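Side-chain contacts in nucleoporin 53 (Pichia guilliermondii, PDB 3P3D), which probably serves as a structural component of the nuclear pore complex, this chain being its domain of the RNA recognition motif (RRM) type: residues I10-Y15 and N21-Y26; E17-Q22 and N87-G92; A25-F30 and T65-D70. All blocks are in the same frame, centred on the assembly; numbering follows the deposited sequence.

Contact 1. Residues I10-Y15 and N21-Y26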
ATOM      1  N   ILE A  10       3.029  -2.652   4.723  1.00 34.35           N
ATOM      2  CA  ILE A  10       3.510  -1.302   4.567  1.00 34.04           C
ATOM      3  C   ILE A  10       2.299  -0.418   4.603  1.00 34.59           C
ATOM      4  O   ILE A  10       1.172  -0.885   4.329  1.00 34.99           O
ATOM      5  CB  ILE A  10       4.303  -1.120   3.213  1.00 33.54           C
ATOM      6  CG1 ILE A  10       3.414  -1.339   1.990  1.00 33.15           C
ATOM      7  CG2 ILE A  10       5.509  -2.057   3.158  1.00 31.90           C
ATOM      8  CD1 ILE A  10       4.121  -1.200   0.653  1.00 32.05           C
ATOM      9  N   LEU A  11       2.528   0.848   4.932  1.00 35.19           N
ATOM     10  CA  LEU A  11       1.564   1.910   4.647  1.00 35.75           C
ATOM     11  C   LEU A  11       1.971   2.751   3.422  1.00 36.21           C
ATOM     12  O   LEU A  11       3.054   3.311   3.414  1.00 36.34           O
ATOM     13  CB  LEU A  11       1.447   2.787   5.864  1.00 35.73           C
ATOM     14  CG  LEU A  11       0.840   2.059   7.073  1.00 35.60           C
ATOM     15  CD1 LEU A  11       1.066   2.855   8.334  1.00 35.47           C
ATOM     16  CD2 LEU A  11      -0.635   1.801   6.848  1.00 35.04           C
ATOM     17  N   VAL A  12       1.131   2.817   2.383  1.00 37.16           N
ATOM     18  CA  VAL A  12       1.374   3.734   1.257  1.00 37.97           C
ATOM     19  C   VAL A  12       0.455   4.931   1.391  1.00 38.11           C
ATOM     20  O   VAL A  12      -0.705   4.786   1.739  1.00 38.51           O
ATOM     21  CB  VAL A  12       1.235   3.074  -0.162  1.00 38.14           C
ATOM     22  CG1 VAL A  12       2.068   1.811  -0.270  1.00 37.34           C
ATOM     23  CG2 VAL A  12      -0.185   2.751  -0.477  1.00 40.83           C
ATOM     24  N   PHE A  13       0.969   6.123   1.118  1.00 38.65           N
ATOM     25  CA  PHE A  13       0.210   7.341   1.401  1.00 38.53           C
ATOM     26  C   PHE A  13       0.587   8.535   0.533  1.00 39.88           C
ATOM     27  O   PHE A  13       1.641   8.553  -0.086  1.00 40.45           O
ATOM     28  CB  PHE A  13       0.378   7.717   2.892  1.00 37.92           C
ATOM     29  CG  PHE A  13       1.804   8.076   3.298  1.00 33.62           C
ATOM     30  CD1 PHE A  13       2.255   9.375   3.212  1.00 30.55           C
ATOM     31  CD2 PHE A  13       2.674   7.118   3.780  1.00 31.50           C
ATOM     32  CE1 PHE A  13       3.536   9.709   3.572  1.00 29.77           C
ATOM     33  CE2 PHE A  13       3.985   7.459   4.162  1.00 31.31           C
ATOM     34  CZ  PHE A  13       4.409   8.743   4.056  1.00 30.12           C
ATOM     35  N   GLY A  14      -0.288   9.539   0.540  1.00 41.67           N
ATOM     36  CA  GLY A  14      -0.040  10.846  -0.070  1.00 42.39           C
ATOM     37  C   GLY A  14      -0.682  11.061  -1.436  1.00 43.26           C
ATOM     38  O   GLY A  14      -0.417  12.060  -2.095  1.00 42.82           O
ATOM     39  N   TYR A  15      -1.556  10.141  -1.840  1.00 44.31           N
ATOM     40  CA  TYR A  15      -2.158  10.155  -3.169  1.00 45.26           C
ATOM     41  C   TYR A  15      -3.567  10.727  -3.069  1.00 46.67           C
ATOM     42  O   TYR A  15      -4.209  10.600  -2.012  1.00 47.16           O
ATOM     43  CB  TYR A  15      -2.186   8.743  -3.770  1.00 45.22           C
ATOM     44  CG  TYR A  15      -2.787   7.691  -2.857  1.00 45.12           C
ATOM     45  CD1 TYR A  15      -4.158   7.486  -2.816  1.00 45.02           C
ATOM     46  CD2 TYR A  15      -1.988   6.909  -2.026  1.00 43.55           C
ATOM     47  CE1 TYR A  15      -4.719   6.552  -1.977  1.00 43.87           C
ATOM     48  CE2 TYR A  15      -2.550   5.963  -1.179  1.00 42.22           C
ATOM     49  CZ  TYR A  15      -3.914   5.799  -1.164  1.00 43.44           C
ATOM     50  OH  TYR A  15      -4.513   4.872  -0.359  1.00 41.91           O
ATOM     51  N   ASN A  21      -6.627   3.011  -6.546  1.00 45.11           N
ATOM     52  CA  ASN A  21      -6.523   1.736  -7.238  1.00 44.88           C
ATOM     53  C   ASN A  21      -5.309   1.626  -8.142  1.00 44.01           C
ATOM     54  O   ASN A  21      -4.699   0.553  -8.213  1.00 43.78           O
ATOM     55  CB  ASN A  21      -7.788   1.443  -8.028  1.00 45.60           C
ATOM     56  CG  ASN A  21      -8.950   1.061  -7.137  1.00 47.23           C
ATOM     57  OD1 ASN A  21      -8.760   0.570  -6.014  1.00 49.95           O
ATOM     58  ND2 ASN A  21     -10.166   1.275  -7.635  1.00 48.17           N
ATOM     59  N   GLN A  22      -4.940   2.729  -8.794  1.00 42.77           N
ATOM     60  CA  GLN A  22      -3.736   2.751  -9.617  1.00 42.27           C
ATOM     61  C   GLN A  22      -2.510   2.493  -8.741  1.00 40.69           C
ATOM     62  O   GLN A  22      -1.539   1.849  -9.181  1.00 39.55           O
ATOM     63  CB  GLN A  22      -3.570   4.096 -10.337  1.00 42.86           C
ATOM     64  CG  GLN A  22      -4.721   4.501 -11.275  1.00 46.04           C
ATOM     65  CD  GLN A  22      -4.510   5.892 -11.895  1.00 51.40           C
ATOM     66  OE1 GLN A  22      -3.455   6.166 -12.495  1.00 54.82           O
ATOM     67  NE2 GLN A  22      -5.495   6.783 -11.724  1.00 51.63           N
ATOM     68  N   VAL A  23      -2.567   2.995  -7.502  1.00 39.49           N
ATOM     69  CA  VAL A  23      -1.441   2.902  -6.571  1.00 38.39           C
ATOM     70  C   VAL A  23      -1.337   1.484  -6.058  1.00 38.12           C
ATOM     71  O   VAL A  23      -0.256   0.904  -6.033  1.00 37.34           O
ATOM     72  CB  VAL A  23      -1.590   3.859  -5.382  1.00 38.70           C
ATOM     73  CG1 VAL A  23      -0.502   3.581  -4.357  1.00 37.12           C
ATOM     74  CG2 VAL A  23      -1.554   5.333  -5.852  1.00 37.41           C
ATOM     75  N   ILE A  24      -2.480   0.912  -5.685  1.00 37.83           N
ATOM     76  CA  ILE A  24      -2.519  -0.463  -5.195  1.00 37.24           C
ATOM     77  C   ILE A  24      -2.007  -1.360  -6.300  1.00 37.04           C
ATOM     78  O   ILE A  24      -1.150  -2.190  -6.075  1.00 37.55           O
ATOM     79  CB  ILE A  24      -3.951  -0.864  -4.732  1.00 37.44           C
ATOM     80  CG1 ILE A  24      -4.333  -0.073  -3.471  1.00 37.51           C
ATOM     81  CG2 ILE A  24      -4.044  -2.377  -4.401  1.00 35.86           C
ATOM     82  CD1 ILE A  24      -5.855  -0.034  -3.188  1.00 37.05           C
ATOM     83  N   ALA A  25      -2.505  -1.152  -7.511  1.00 36.64           N
ATOM     84  CA  ALA A  25      -2.089  -1.946  -8.653  1.00 36.43           C
ATOM     85  C   ALA A  25      -0.584  -1.885  -8.859  1.00 36.17           C
ATOM     86  O   ALA A  25       0.077  -2.904  -9.093  1.00 35.93           O
ATOM     87  CB  ALA A  25      -2.803  -1.472  -9.898  1.00 35.89           C
ATOM     88  N   TYR A  26      -0.036  -0.683  -8.777  1.00 35.72           N
ATOM     89  CA  TYR A  26       1.393  -0.528  -8.929  1.00 35.26           C
ATOM     90  C   TYR A  26       2.110  -1.354  -7.857  1.00 34.21           C
ATOM     91  O   TYR A  26       3.070  -2.061  -8.163  1.00 32.80           O
ATOM     92  CB  TYR A  26       1.766   0.955  -8.862  1.00 36.08           C
ATOM     93  CG  TYR A  26       3.245   1.235  -8.818  1.00 37.76           C
ATOM     94  CD1 TYR A  26       4.032   1.153  -9.971  1.00 41.16           C
ATOM     95  CD2 TYR A  26       3.850   1.597  -7.633  1.00 40.00           C
ATOM     96  CE1 TYR A  26       5.403   1.425  -9.927  1.00 43.29           C
ATOM     97  CE2 TYR A  26       5.199   1.872  -7.573  1.00 41.93           C
ATOM     98  CZ  TYR A  26       5.968   1.794  -8.710  1.00 44.89           C
ATOM     99  OH  TYR A  26       7.309   2.073  -8.606  1.00 49.71           O
TER

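Contact 2. Residues E17-Q22 and N87-G92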
ATOM      1  N   GLU A  17      -7.461  10.534  -3.445  1.00 49.03           N
ATOM      2  CA  GLU A  17      -8.309   9.346  -3.322  1.00 49.58           C
ATOM      3  C   GLU A  17      -8.727   8.791  -4.702  1.00 50.04           C
ATOM      4  O   GLU A  17      -8.851   7.568  -4.896  1.00 50.77           O
ATOM      5  CB  GLU A  17      -9.538   9.630  -2.436  1.00 49.39           C
ATOM      6  N   THR A  18      -8.906   9.674  -5.677  1.00 50.19           N
ATOM      7  CA  THR A  18      -9.228   9.244  -7.033  1.00 50.21           C
ATOM      8  C   THR A  18      -8.192   8.252  -7.608  1.00 49.76           C
ATOM      9  O   THR A  18      -8.491   7.513  -8.546  1.00 50.04           O
ATOM     10  CB  THR A  18      -9.309  10.441  -7.982  1.00 50.47           C
ATOM     11  OG1 THR A  18     -10.313  10.178  -8.970  1.00 52.97           O
ATOM     12  CG2 THR A  18      -7.950  10.690  -8.666  1.00 50.20           C
ATOM     13  N   MET A  19      -6.992   8.236  -7.029  1.00 48.73           N
ATOM     14  CA  MET A  19      -5.845   7.502  -7.573  1.00 48.30           C
ATOM     15  C   MET A  19      -5.519   6.175  -6.869  1.00 47.77           C
ATOM     16  O   MET A  19      -4.595   5.476  -7.278  1.00 47.29           O
ATOM     17  CB  MET A  19      -4.615   8.397  -7.481  1.00 48.20           C
ATOM     18  CG  MET A  19      -3.678   8.257  -8.655  1.00 48.34           C
ATOM     19  SD  MET A  19      -2.327   9.434  -8.515  1.00 47.44           S
ATOM     20  CE  MET A  19      -1.052   8.270  -8.222  1.00 40.70           C
ATOM     21  N   ALA A  20      -6.279   5.837  -5.824  1.00 47.25           N
ATOM     22  CA  ALA A  20      -5.983   4.693  -4.940  1.00 46.52           C
ATOM     23  C   ALA A  20      -5.707   3.395  -5.674  1.00 45.74           C
ATOM     24  O   ALA A  20      -4.688   2.750  -5.449  1.00 45.57           O
ATOM     25  CB  ALA A  20      -7.131   4.479  -3.949  1.00 46.37           C
ATOM     26  N   ASN A  21      -6.627   3.011  -6.546  1.00 45.11           N
ATOM     27  CA  ASN A  21      -6.523   1.736  -7.238  1.00 44.88           C
ATOM     28  C   ASN A  21      -5.309   1.626  -8.142  1.00 44.01           C
ATOM     29  O   ASN A  21      -4.699   0.553  -8.213  1.00 43.78           O
ATOM     30  CB  ASN A  21      -7.788   1.443  -8.028  1.00 45.60           C
ATOM     31  CG  ASN A  21      -8.950   1.061  -7.137  1.00 47.23           C
ATOM     32  OD1 ASN A  21      -8.760   0.570  -6.014  1.00 49.95           O
ATOM     33  ND2 ASN A  21     -10.166   1.275  -7.635  1.00 48.17           N
ATOM     34  N   GLN A  22      -4.940   2.729  -8.794  1.00 42.77           N
ATOM     35  CA  GLN A  22      -3.736   2.751  -9.617  1.00 42.27           C
ATOM     36  C   GLN A  22      -2.510   2.493  -8.741  1.00 40.69           C
ATOM     37  O   GLN A  22      -1.539   1.849  -9.181  1.00 39.55           O
ATOM     38  CB  GLN A  22      -3.570   4.096 -10.337  1.00 42.86           C
ATOM     39  CG  GLN A  22      -4.721   4.501 -11.275  1.00 46.04           C
ATOM     40  CD  GLN A  22      -4.510   5.892 -11.895  1.00 51.40           C
ATOM     41  OE1 GLN A  22      -3.455   6.166 -12.495  1.00 54.82           O
ATOM     42  NE2 GLN A  22      -5.495   6.783 -11.724  1.00 51.63           N
ATOM     43  N   ASN A  87       2.584   9.193 -11.387  1.00 47.53           N
ATOM     44  CA  ASN A  87       1.593  10.006 -12.091  1.00 48.28           C
ATOM     45  C   ASN A  87       1.469  11.411 -11.481  1.00 47.58           C
ATOM     46  O   ASN A  87       0.364  11.859 -11.172  1.00 47.54           O
ATOM     47  CB  ASN A  87       0.210   9.310 -12.126  1.00 49.01           C
ATOM     48  CG  ASN A  87       0.249   7.929 -12.821  1.00 52.60           C
ATOM     49  OD1 ASN A  87       1.262   7.548 -13.430  1.00 54.89           O
ATOM     50  ND2 ASN A  87      -0.857   7.170 -12.714  1.00 53.64           N
ATOM     51  N   GLY A  88       2.603  12.082 -11.284  1.00 47.03           N
ATOM     52  CA  GLY A  88       2.615  13.484 -10.828  1.00 46.66           C
ATOM     53  C   GLY A  88       2.361  13.775  -9.347  1.00 46.25           C
ATOM     54  O   GLY A  88       2.140  14.935  -8.970  1.00 46.11           O
ATOM     55  N   VAL A  89       2.387  12.747  -8.494  1.00 45.74           N
ATOM     56  CA  VAL A  89       2.323  12.962  -7.035  1.00 44.93           C
ATOM     57  C   VAL A  89       3.448  12.189  -6.379  1.00 44.02           C
ATOM     58  O   VAL A  89       3.926  11.188  -6.914  1.00 43.96           O
ATOM     59  CB  VAL A  89       0.974  12.496  -6.391  1.00 45.00           C
ATOM     60  CG1 VAL A  89      -0.234  13.007  -7.166  1.00 44.79           C
ATOM     61  CG2 VAL A  89       0.927  11.004  -6.315  1.00 45.27           C
ATOM     62  N   LEU A  90       3.867  12.653  -5.211  1.00 43.09           N
ATOM     63  CA  LEU A  90       4.855  11.921  -4.431  1.00 42.05           C
ATOM     64  C   LEU A  90       4.157  10.838  -3.611  1.00 41.38           C
ATOM     65  O   LEU A  90       3.156  11.110  -2.938  1.00 40.39           O
ATOM     66  CB  LEU A  90       5.627  12.866  -3.513  1.00 41.95           C
ATOM     67  CG  LEU A  90       6.627  13.791  -4.203  1.00 40.37           C
ATOM     68  CD1 LEU A  90       6.949  14.923  -3.269  1.00 37.56           C
ATOM     69  CD2 LEU A  90       7.888  13.020  -4.613  1.00 39.18           C
ATOM     70  N   LEU A  91       4.681   9.613  -3.683  1.00 40.62           N
ATOM     71  CA  LEU A  91       4.196   8.540  -2.830  1.00 40.82           C
ATOM     72  C   LEU A  91       5.070   8.365  -1.609  1.00 40.30           C
ATOM     73  O   LEU A  91       6.299   8.433  -1.688  1.00 40.94           O
ATOM     74  CB  LEU A  91       4.138   7.210  -3.574  1.00 40.90           C
ATOM     75  CG  LEU A  91       3.153   7.130  -4.730  1.00 41.37           C
ATOM     76  CD1 LEU A  91       3.032   5.686  -5.188  1.00 42.92           C
ATOM     77  CD2 LEU A  91       1.803   7.698  -4.351  1.00 41.42           C
ATOM     78  N   GLY A  92       4.425   8.121  -0.481  1.00 39.77           N
ATOM     79  CA  GLY A  92       5.130   7.698   0.734  1.00 39.38           C
ATOM     80  C   GLY A  92       4.959   6.217   1.003  1.00 38.31           C
ATOM     81  O   GLY A  92       3.892   5.647   0.772  1.00 38.65           O
TER

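Contact 3. Residues A25-F30 and T65-D70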
ATOM      1  N   ALA A  25      -2.505  -1.152  -7.511  1.00 36.64           N
ATOM      2  CA  ALA A  25      -2.089  -1.946  -8.653  1.00 36.43           C
ATOM      3  C   ALA A  25      -0.584  -1.885  -8.859  1.00 36.17           C
ATOM      4  O   ALA A  25       0.077  -2.904  -9.093  1.00 35.93           O
ATOM      5  CB  ALA A  25      -2.803  -1.472  -9.898  1.00 35.89           C
ATOM      6  N   TYR A  26      -0.036  -0.683  -8.777  1.00 35.72           N
ATOM      7  CA  TYR A  26       1.393  -0.528  -8.929  1.00 35.26           C
ATOM      8  C   TYR A  26       2.110  -1.354  -7.857  1.00 34.21           C
ATOM      9  O   TYR A  26       3.070  -2.061  -8.163  1.00 32.80           O
ATOM     10  CB  TYR A  26       1.766   0.955  -8.862  1.00 36.08           C
ATOM     11  CG  TYR A  26       3.245   1.235  -8.818  1.00 37.76           C
ATOM     12  CD1 TYR A  26       4.032   1.153  -9.971  1.00 41.16           C
ATOM     13  CD2 TYR A  26       3.850   1.597  -7.633  1.00 40.00           C
ATOM     14  CE1 TYR A  26       5.403   1.425  -9.927  1.00 43.29           C
ATOM     15  CE2 TYR A  26       5.199   1.872  -7.573  1.00 41.93           C
ATOM     16  CZ  TYR A  26       5.968   1.794  -8.710  1.00 44.89           C
ATOM     17  OH  TYR A  26       7.309   2.073  -8.606  1.00 49.71           O
ATOM     18  N   PHE A  27       1.626  -1.313  -6.611  1.00 33.44           N
ATOM     19  CA  PHE A  27       2.353  -2.009  -5.543  1.00 32.96           C
ATOM     20  C   PHE A  27       2.309  -3.548  -5.607  1.00 33.14           C
ATOM     21  O   PHE A  27       3.101  -4.214  -4.931  1.00 32.28           O
ATOM     22  CB  PHE A  27       1.971  -1.472  -4.174  1.00 32.97           C
ATOM     23  CG  PHE A  27       2.714  -0.225  -3.833  1.00 32.39           C
ATOM     24  CD1 PHE A  27       2.267   1.004  -4.296  1.00 31.35           C
ATOM     25  CD2 PHE A  27       3.894  -0.282  -3.132  1.00 30.31           C
ATOM     26  CE1 PHE A  27       2.971   2.152  -4.056  1.00 31.08           C
ATOM     27  CE2 PHE A  27       4.610   0.860  -2.890  1.00 30.95           C
ATOM     28  CZ  PHE A  27       4.145   2.086  -3.347  1.00 30.56           C
ATOM     29  N   GLN A  28       1.435  -4.103  -6.448  1.00 32.71           N
ATOM     30  CA  GLN A  28       1.468  -5.532  -6.721  1.00 33.50           C
ATOM     31  C   GLN A  28       2.746  -5.974  -7.436  1.00 32.79           C
ATOM     32  O   GLN A  28       3.140  -7.130  -7.365  1.00 32.80           O
ATOM     33  CB  GLN A  28       0.236  -5.957  -7.529  1.00 33.55           C
ATOM     34  CG  GLN A  28       0.223  -7.429  -7.913  1.00 35.77           C
ATOM     35  CD  GLN A  28      -1.110  -7.852  -8.534  1.00 37.50           C
ATOM     36  OE1 GLN A  28      -1.425  -7.468  -9.657  1.00 39.03           O
ATOM     37  NE2 GLN A  28      -1.883  -8.646  -7.803  1.00 35.51           N
ATOM     38  N   GLU A  29       3.410  -5.049  -8.098  1.00 33.37           N
ATOM     39  CA  GLU A  29       4.681  -5.349  -8.750  1.00 34.50           C
ATOM     40  C   GLU A  29       5.768  -5.826  -7.781  1.00 35.03           C
ATOM     41  O   GLU A  29       6.764  -6.388  -8.218  1.00 34.93           O
ATOM     42  CB  GLU A  29       5.189  -4.107  -9.496  1.00 35.00           C
ATOM     43  CG  GLU A  29       4.323  -3.725 -10.715  1.00 36.55           C
ATOM     44  CD  GLU A  29       4.850  -2.509 -11.477  1.00 39.47           C
ATOM     45  OE1 GLU A  29       6.069  -2.187 -11.377  1.00 37.80           O
ATOM     46  OE2 GLU A  29       4.018  -1.874 -12.171  1.00 41.04           O
ATOM     47  N   PHE A  30       5.591  -5.582  -6.478  1.00 34.91           N
ATOM     48  CA  PHE A  30       6.591  -5.968  -5.484  1.00 35.56           C
ATOM     49  C   PHE A  30       6.343  -7.339  -4.864  1.00 35.58           C
ATOM     50  O   PHE A  30       7.244  -7.944  -4.259  1.00 34.83           O
ATOM     51  CB  PHE A  30       6.696  -4.867  -4.422  1.00 35.47           C
ATOM     52  CG  PHE A  30       6.977  -3.537  -5.028  1.00 35.04           C
ATOM     53  CD1 PHE A  30       8.124  -3.364  -5.787  1.00 34.95           C
ATOM     54  CD2 PHE A  30       6.071  -2.498  -4.929  1.00 34.56           C
ATOM     55  CE1 PHE A  30       8.389  -2.167  -6.413  1.00 34.26           C
ATOM     56  CE2 PHE A  30       6.317  -1.299  -5.554  1.00 35.08           C
ATOM     57  CZ  PHE A  30       7.478  -1.135  -6.313  1.00 34.88           C
ATOM     58  N   THR A  65      -3.202   3.574   2.457  1.00 43.92           N
ATOM     59  CA  THR A  65      -3.648   2.196   2.575  1.00 43.20           C
ATOM     60  C   THR A  65      -2.578   1.375   3.216  1.00 41.88           C
ATOM     61  O   THR A  65      -1.399   1.605   3.015  1.00 42.00           O
ATOM     62  CB  THR A  65      -3.909   1.495   1.216  1.00 43.55           C
ATOM     63  OG1 THR A  65      -4.588   2.374   0.315  1.00 45.34           O
ATOM     64  CG2 THR A  65      -4.740   0.245   1.441  1.00 43.21           C
ATOM     65  N   LYS A  66      -2.998   0.370   3.950  1.00 40.55           N
ATOM     66  CA  LYS A  66      -2.087  -0.657   4.366  1.00 39.87           C
ATOM     67  C   LYS A  66      -2.094  -1.664   3.259  1.00 38.30           C
ATOM     68  O   LYS A  66      -3.128  -1.867   2.616  1.00 37.62           O
ATOM     69  CB  LYS A  66      -2.553  -1.251   5.677  1.00 40.31           C
ATOM     70  CG  LYS A  66      -1.755  -2.403   6.233  1.00 41.80           C
ATOM     71  CD  LYS A  66      -2.478  -2.863   7.517  1.00 45.95           C
ATOM     72  CE  LYS A  66      -2.236  -4.299   7.868  1.00 49.80           C
ATOM     73  NZ  LYS A  66      -0.851  -4.412   8.392  1.00 53.29           N
ATOM     74  N   ILE A  67      -0.924  -2.250   3.001  1.00 37.14           N
ATOM     75  CA  ILE A  67      -0.770  -3.326   2.016  1.00 35.73           C
ATOM     76  C   ILE A  67       0.076  -4.400   2.671  1.00 35.31           C
ATOM     77  O   ILE A  67       1.084  -4.096   3.259  1.00 34.96           O
ATOM     78  CB  ILE A  67      -0.008  -2.837   0.759  1.00 35.82           C
ATOM     79  CG1 ILE A  67      -0.731  -1.671   0.082  1.00 34.57           C
ATOM     80  CG2 ILE A  67       0.235  -3.973  -0.198  1.00 33.05           C
ATOM     81  CD1 ILE A  67      -0.015  -1.222  -1.200  1.00 35.30           C
ATOM     82  N   THR A  68      -0.314  -5.653   2.540  1.00 35.47           N
ATOM     83  CA  THR A  68       0.367  -6.723   3.220  1.00 35.41           C
ATOM     84  C   THR A  68       0.785  -7.735   2.176  1.00 36.68           C
ATOM     85  O   THR A  68      -0.051  -8.207   1.398  1.00 36.95           O
ATOM     86  CB  THR A  68      -0.564  -7.357   4.290  1.00 35.44           C
ATOM     87  OG1 THR A  68      -1.144  -6.302   5.065  1.00 34.67           O
ATOM     88  CG2 THR A  68       0.204  -8.320   5.249  1.00 33.28           C
ATOM     89  N   TYR A  69       2.081  -8.060   2.171  1.00 37.34           N
ATOM     90  CA  TYR A  69       2.660  -9.060   1.290  1.00 38.22           C
ATOM     91  C   TYR A  69       2.826 -10.461   1.974  1.00 39.66           C
ATOM     92  O   TYR A  69       2.540 -10.585   3.146  1.00 39.80           O
ATOM     93  CB  TYR A  69       4.025  -8.538   0.822  1.00 37.94           C
ATOM     94  CG  TYR A  69       3.946  -7.278  -0.007  1.00 37.08           C
ATOM     95  CD1 TYR A  69       3.587  -7.327  -1.355  1.00 36.13           C
ATOM     96  CD2 TYR A  69       4.234  -6.028   0.551  1.00 35.72           C
ATOM     97  CE1 TYR A  69       3.524  -6.167  -2.123  1.00 34.80           C
ATOM     98  CE2 TYR A  69       4.188  -4.876  -0.218  1.00 35.25           C
ATOM     99  CZ  TYR A  69       3.825  -4.956  -1.551  1.00 35.02           C
ATOM    100  OH  TYR A  69       3.730  -3.799  -2.291  1.00 37.52           O
ATOM    101  N   ASP A  70       3.275 -11.484   1.221  1.00 41.64           N
ATOM    102  CA  ASP A  70       3.569 -12.869   1.723  1.00 42.93           C
ATOM    103  C   ASP A  70       4.911 -13.025   2.418  1.00 43.79           C
ATOM    104  O   ASP A  70       5.170 -14.102   3.013  1.00 44.72           O
ATOM    105  CB  ASP A  70       3.769 -13.878   0.580  1.00 43.37           C
ATOM    106  CG  ASP A  70       2.596 -14.019  -0.300  1.00 46.50           C
ATOM    107  OD1 ASP A  70       2.739 -14.699  -1.362  1.00 48.79           O
ATOM    108  OD2 ASP A  70       1.539 -13.458   0.071  1.00 52.42           O
TER

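Contact 1. Residues I10-Y15 and N21-Y26
Val23 meets the strand 9-13 side of the fold with both of its methyls, each turned to a different partner. CG1 lies 4.0 Å from Val12 CG2, the two valines passing alongside each other in opposite directions. The other methyl, CG2, reaches the root of the Tyr15 side chain, 4.0 Å from Tyr15 CG and about as far from Tyr15 CB, so that it meets the ring obliquely near its attachment and well away from the hydroxyl. Which methyl goes where follows from the turn about CA-CB: with CG1 of Val23 opposite the backbone N (chi1 172°), CG2 is left opposite the carbonyl carbon and swings to the tyrosine. The Tyr15 ring, at chi1 51°, has CG between its own backbone N and carbonyl carbon, which turns it toward the helix. Its far end is fixed by a second shell: Tyr15 OH is hydrogen-bonded to Thr65 OG1 on the adjacent strand 64-68, and the ring also rests on Ala20. Val12 in turn packs against Phe27 and Ile67, while its backbone pairs with Thr65. The pairing belongs to the first strand and first helix of the RRM fold, where the helix lies on one face of the antiparallel sheet. No hydrogen bond joins the two segments; buried methyl and ring carbons hold them together, and the tyrosine hydroxyl is satisfied by Thr65 of the sheet.

Contact 2. Residues E17-Q22 and N87-G92
Met19 and Val89 run past each other in opposite directions, touching through the methyl at the end of one and a branch of the other: Met19 CE lies 3.9 Å from Val89 CG2. The methionine is extended as far as its sulfur (chi2 176°) and then bends, chi3 111°, which carries CE across to the turn 87-88 and the start of strand 89-95. From there the same methyl also comes within 4.2 Å of Asn87 CB, so one methyl touches both residues, the two lying roughly at a right angle as seen from CE. Met19 also packs on Phe86 of the neighbouring strand 85-86, and Val89 reaches Pro16. At the exposed margin Gln22 and Asn87 approach obliquely with their amide planes 42° apart; Gln22 OE1 and Asn87 ND2 are 2.8 Å from each other. Asn87 itself lies in the turn that links strands 85-86 and 89-95. The contact thus joins the entry to the first RRM helix, a short 3-10 segment at 17-19 leading into helix 20-27, to the hairpin at the edge of the sheet. Its chemistry is graded from inside to outside: a buried thioether methyl makes the apolar contact, while the two carboxamides come together obliquely at the exposed edge, where solvent can probably share the polar ends.

Contact 3. Residues A25-F30 and T65-D70
The carbonyl oxygen Phe27 O accepts two hydrogen bonds, one from Tyr69 OH at 2.7 Å and one from Phe30 N at 3.2 Å, which arrive from opposite faces of the carbonyl plane. This joins the C-terminal part of the first RRM helix to the residue following strand 64-68. The tyrosine hydroxyl stands above the carbonyl plane, 35° out of it, with a C=O...O angle of 126°, while on the tyrosine's side the acceptor lies at the ring edge, in the ring plane. The Tyr69 ring is aimed there by CG standing opposite the carbonyl carbon (chi1 -64°), and Ile67 CG2 covers one of its faces, offset toward the rim. Two aromatic rings also meet the hydroxyl edge-on: it lies in plane at the edges of both the Phe27 and the Phe30 rings, 3.6 Å from Phe27 CD2 and 3.8 Å from Phe30 CD2. Phe30 adds CB, which comes obliquely to the tyrosine ring. Ile67 and Phe27 cross at about a right angle. A phenylalanine in place of Tyr69 would keep the ring but lose the hydroxyl, which would probably leave Phe27 O without its side-chain donor and this part of the helix less firmly tied to the chain after strand 64-68. Helix 72-79 closes this region through Ala78, which touches Phe27, Phe30 and Tyr69, and Phe27 reaches on to Val12, Leu91 and Val93, placing it over the central strands in the core between helices and sheet. The apolar part of the contact is tightest where the terminal methyl of the isoleucine touches the helix, Ile67 CD1 lying 3.6 Å from Phe27 CB.

How the contacts relate
All three contacts bring helix 20-27 or the turn leading into it against one face of the antiparallel sheet, each at a different strand: contact 1 at 9-13, contact 2 at 89-95 and contact 3 at 64-68. Contact 1 lies between the others, its centre about 6 Å from that of contact 2 and about 8 Å from that of contact 3; the outer two are about 14 Å apart. Along the chain contact 3 is nested inside the loop closed by contact 2, while contact 1 joins neighbouring elements. Probable backbone hydrogen bonds, Phe13 O to Gly92 N and Ile10 N to Ile67 O, tie them into the helix-sheet RRM core, contact 2 at its partly exposed edge.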